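Local coordinates for Glyoxalase/bleomycin resistance protein/dioxygenase (Sphaerobacter thermophilus, PDB 4HC5), which belongs to the glyoxalase/bleomycin resistance protein/dioxygenase superfamily and may act as a dioxygenase, at residues V102-P107 against T118-P123. Numbering follows the deposited sequence.
Sequences VTFTKP and TWFSDP. With GOL (glycerol), chain F.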
loop_
_atom_site.group_PDB
_atom_site.type_symbol
_atom_site.label_atom_id
_atom_site.label_comp_id
_atom_site.label_asym_id
_atom_site.label_seq_id
_atom_site.Cartn_x
_atom_site.Cartn_y
_atom_site.Cartn_z
ATOM N N VAL A 102 4.781 -20.885 -6.709
ATOM C CA VAL A 102 5.274 -19.499 -6.582
ATOM C C VAL A 102 6.758 -19.472 -6.827
ATOM O O VAL A 102 7.543 -20.294 -6.339
ATOM C CB VAL A 102 4.937 -18.904 -5.194
ATOM C CG1 VAL A 102 5.481 -17.511 -5.011
ATOM C CG2 VAL A 102 3.382 -18.872 -5.021
ATOM N N THR A 103 7.140 -18.394 -7.482
ATOM C CA THR A 103 8.555 -18.028 -7.749
ATOM C C THR A 103 9.158 -17.185 -6.689
ATOM O O THR A 103 8.734 -16.053 -6.534
ATOM C CB THR A 103 8.687 -17.259 -9.120
ATOM O OG1 THR A 103 8.159 -18.107 -10.155
ATOM C CG2 THR A 103 10.102 -16.951 -9.453
ATOM N N PHE A 104 10.113 -17.742 -5.972
ATOM C CA PHE A 104 10.919 -17.001 -4.976
ATOM C C PHE A 104 12.291 -16.726 -5.544
ATOM O O PHE A 104 12.806 -17.487 -6.409
ATOM C CB PHE A 104 11.133 -17.819 -3.719
ATOM C CG PHE A 104 9.937 -17.966 -2.870
ATOM C CD1 PHE A 104 8.985 -18.953 -3.038
ATOM C CD2 PHE A 104 9.730 -17.044 -1.841
ATOM C CE1 PHE A 104 7.873 -19.001 -2.271
ATOM C CE2 PHE A 104 8.607 -17.118 -1.037
ATOM C CZ PHE A 104 7.662 -18.093 -1.257
ATOM N N THR A 105 12.935 -15.663 -5.077
ATOM C CA THR A 105 14.292 -15.353 -5.496
ATOM C C THR A 105 15.360 -16.312 -4.879
ATOM O O THR A 105 16.410 -16.539 -5.468
ATOM C CB THR A 105 14.659 -13.899 -5.237
ATOM O OG1 THR A 105 14.559 -13.636 -3.864
ATOM C CG2 THR A 105 13.752 -12.954 -6.025
ATOM N N LYS A 106 15.053 -16.777 -3.677
ATOM C CA LYS A 106 15.968 -17.648 -2.888
ATOM C C LYS A 106 15.263 -18.050 -1.596
ATOM O O LYS A 106 14.195 -17.450 -1.266
ATOM C CB LYS A 106 17.329 -17.004 -2.613
ATOM C CG LYS A 106 17.204 -15.678 -1.850
ATOM C CD LYS A 106 18.554 -14.993 -1.615
ATOM C CE LYS A 106 18.352 -13.681 -0.900
ATOM N NZ LYS A 106 19.698 -13.084 -0.821
ATOM N N PRO A 107 15.824 -18.991 -0.830
ATOM C CA PRO A 107 15.141 -19.314 0.419
ATOM C C PRO A 107 15.222 -18.163 1.426
ATOM O O PRO A 107 16.049 -17.288 1.290
ATOM C CB PRO A 107 15.914 -20.550 0.911
ATOM C CG PRO A 107 16.505 -21.124 -0.368
ATOM C CD PRO A 107 16.931 -19.929 -1.103
ATOM N N THR A 118 12.543 -13.030 2.448
ATOM C CA THR A 118 12.858 -13.317 1.056
ATOM C C THR A 118 11.936 -12.524 0.152
ATOM O O THR A 118 11.130 -11.745 0.635
ATOM C CB THR A 118 12.879 -14.838 0.749
ATOM O OG1 THR A 118 13.401 -15.013 -0.598
ATOM C CG2 THR A 118 11.553 -15.528 0.976
ATOM N N TRP A 119 12.021 -12.766 -1.123
ATOM C CA TRP A 119 11.162 -12.093 -2.130
ATOM C C TRP A 119 10.493 -13.098 -3.029
ATOM O O TRP A 119 11.056 -14.159 -3.350
ATOM C CB TRP A 119 11.997 -11.194 -3.063
ATOM C CG TRP A 119 12.655 -10.018 -2.338
ATOM C CD1 TRP A 119 12.241 -8.675 -2.358
ATOM C CD2 TRP A 119 13.873 -10.031 -1.507
ATOM N NE1 TRP A 119 13.081 -7.927 -1.640
ATOM C CE2 TRP A 119 14.114 -8.662 -1.118
ATOM C CE3 TRP A 119 14.770 -11.023 -1.075
ATOM C CZ2 TRP A 119 15.185 -8.314 -0.256
ATOM C CZ3 TRP A 119 15.883 -10.660 -0.278
ATOM C CH2 TRP A 119 16.070 -9.344 0.142
ATOM N N PHE A 120 9.274 -12.787 -3.410
ATOM C CA PHE A 120 8.538 -13.594 -4.355
ATOM C C PHE A 120 7.773 -12.710 -5.299
ATOM O O PHE A 120 7.545 -11.510 -5.056
ATOM C CB PHE A 120 7.660 -14.635 -3.693
ATOM C CG PHE A 120 6.404 -14.067 -3.115
ATOM C CD1 PHE A 120 5.267 -13.978 -3.866
ATOM C CD2 PHE A 120 6.359 -13.688 -1.775
ATOM C CE1 PHE A 120 4.110 -13.462 -3.328
ATOM C CE2 PHE A 120 5.193 -13.158 -1.257
ATOM C CZ PHE A 120 4.086 -13.063 -2.021
ATOM N N SER A 121 7.351 -13.288 -6.387
ATOM C CA SER A 121 6.531 -12.597 -7.387
ATOM C C SER A 121 5.237 -13.292 -7.708
ATOM O O SER A 121 5.048 -14.486 -7.508
ATOM C CB SER A 121 7.297 -12.454 -8.706
ATOM O OG SER A 121 8.502 -11.691 -8.568
ATOM N N ASP A 122 4.293 -12.440 -8.171
ATOM C CA ASP A 122 3.018 -12.941 -8.689
ATOM C C ASP A 122 3.224 -13.326 -10.195
ATOM O O ASP A 122 4.291 -13.115 -10.759
ATOM C CB ASP A 122 1.854 -11.984 -8.433
ATOM C CG ASP A 122 1.805 -10.787 -9.339
ATOM O OD1 ASP A 122 2.599 -10.624 -10.242
ATOM O OD2 ASP A 122 0.849 -9.983 -9.063
ATOM N N PRO A 123 2.148 -13.796 -10.850
ATOM C CA PRO A 123 2.322 -14.204 -12.267
ATOM C C PRO A 123 2.686 -13.093 -13.226
ATOM O O PRO A 123 3.163 -13.347 -14.314
ATOM C CB PRO A 123 0.961 -14.803 -12.605
ATOM C CG PRO A 123 0.536 -15.365 -11.274
ATOM C CD PRO A 123 0.895 -14.293 -10.276
HETATM C C1 GOL F . 3.435 -17.803 -12.094
HETATM O O1 GOL F . 4.491 -17.360 -12.981
HETATM C C2 GOL F . 3.942 -17.951 -10.639
HETATM O O2 GOL F . 2.847 -18.401 -9.862
HETATM C C3 GOL F . 4.337 -16.659 -9.967
HETATM O O3 GOL F . 5.068 -16.781 -8.756
#
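A glycerol hydroxyl bridges Thr103 and Ser121 where their antiparallel strands part: Thr103 N donates to glycerol O3 at 2.9 Å, nearly straight at 170°, and O3 donates in turn to Ser121 O at 2.6 Å. Within the pairing, Ser121 N meets Thr103 O almost head-on to the carbonyl, whereas Thr105 N reaches Trp119 O at 3.0 Å from outside the carbonyl plane. Between these two bonds Phe104 and Phe120 form a non-hydrogen-bonded pair, their CA atoms only 4.2 Å apart. Their side chains leave the same face of the sheet and point the same way, yet the rings are oblique, with planes at 54°. Phe120 CB instead supplies a CH-pi contact over the Phe104 ring, 3.9 Å from its centroid. Phe120 CG lies between its own N and carbonyl carbon (chi1 77°). The end of this side chain leads away from 102-107, although Val102 CG1 still packs 3.7 Å from Phe120 CD1. Leu97 of helix 90-99 touches both Val102 and Phe104. Farther along, the strand 103-110 is interrupted and a side chain takes over the bonding: Thr118 OG1, anti to its backbone N, donates to Lys106 O at 2.6 Å from above the carbonyl plane. Thr118 CG2 meanwhile abuts Phe104 CD2. The contact thus pairs the two hairpin strands, 103-110 (outermost within this chain) and 116-121, in the four-stranded sheet of a beta-alpha-beta-beta-beta module, as in vicinal oxygen chelate proteins. Its chemistry implies that hydroxyls step in where regular backbone pairing lapses: that of Thr118 serves Lys106 O, while O3 of a glycerol probably carried over from crystallisation serves both Thr103 N-H and Ser121 O.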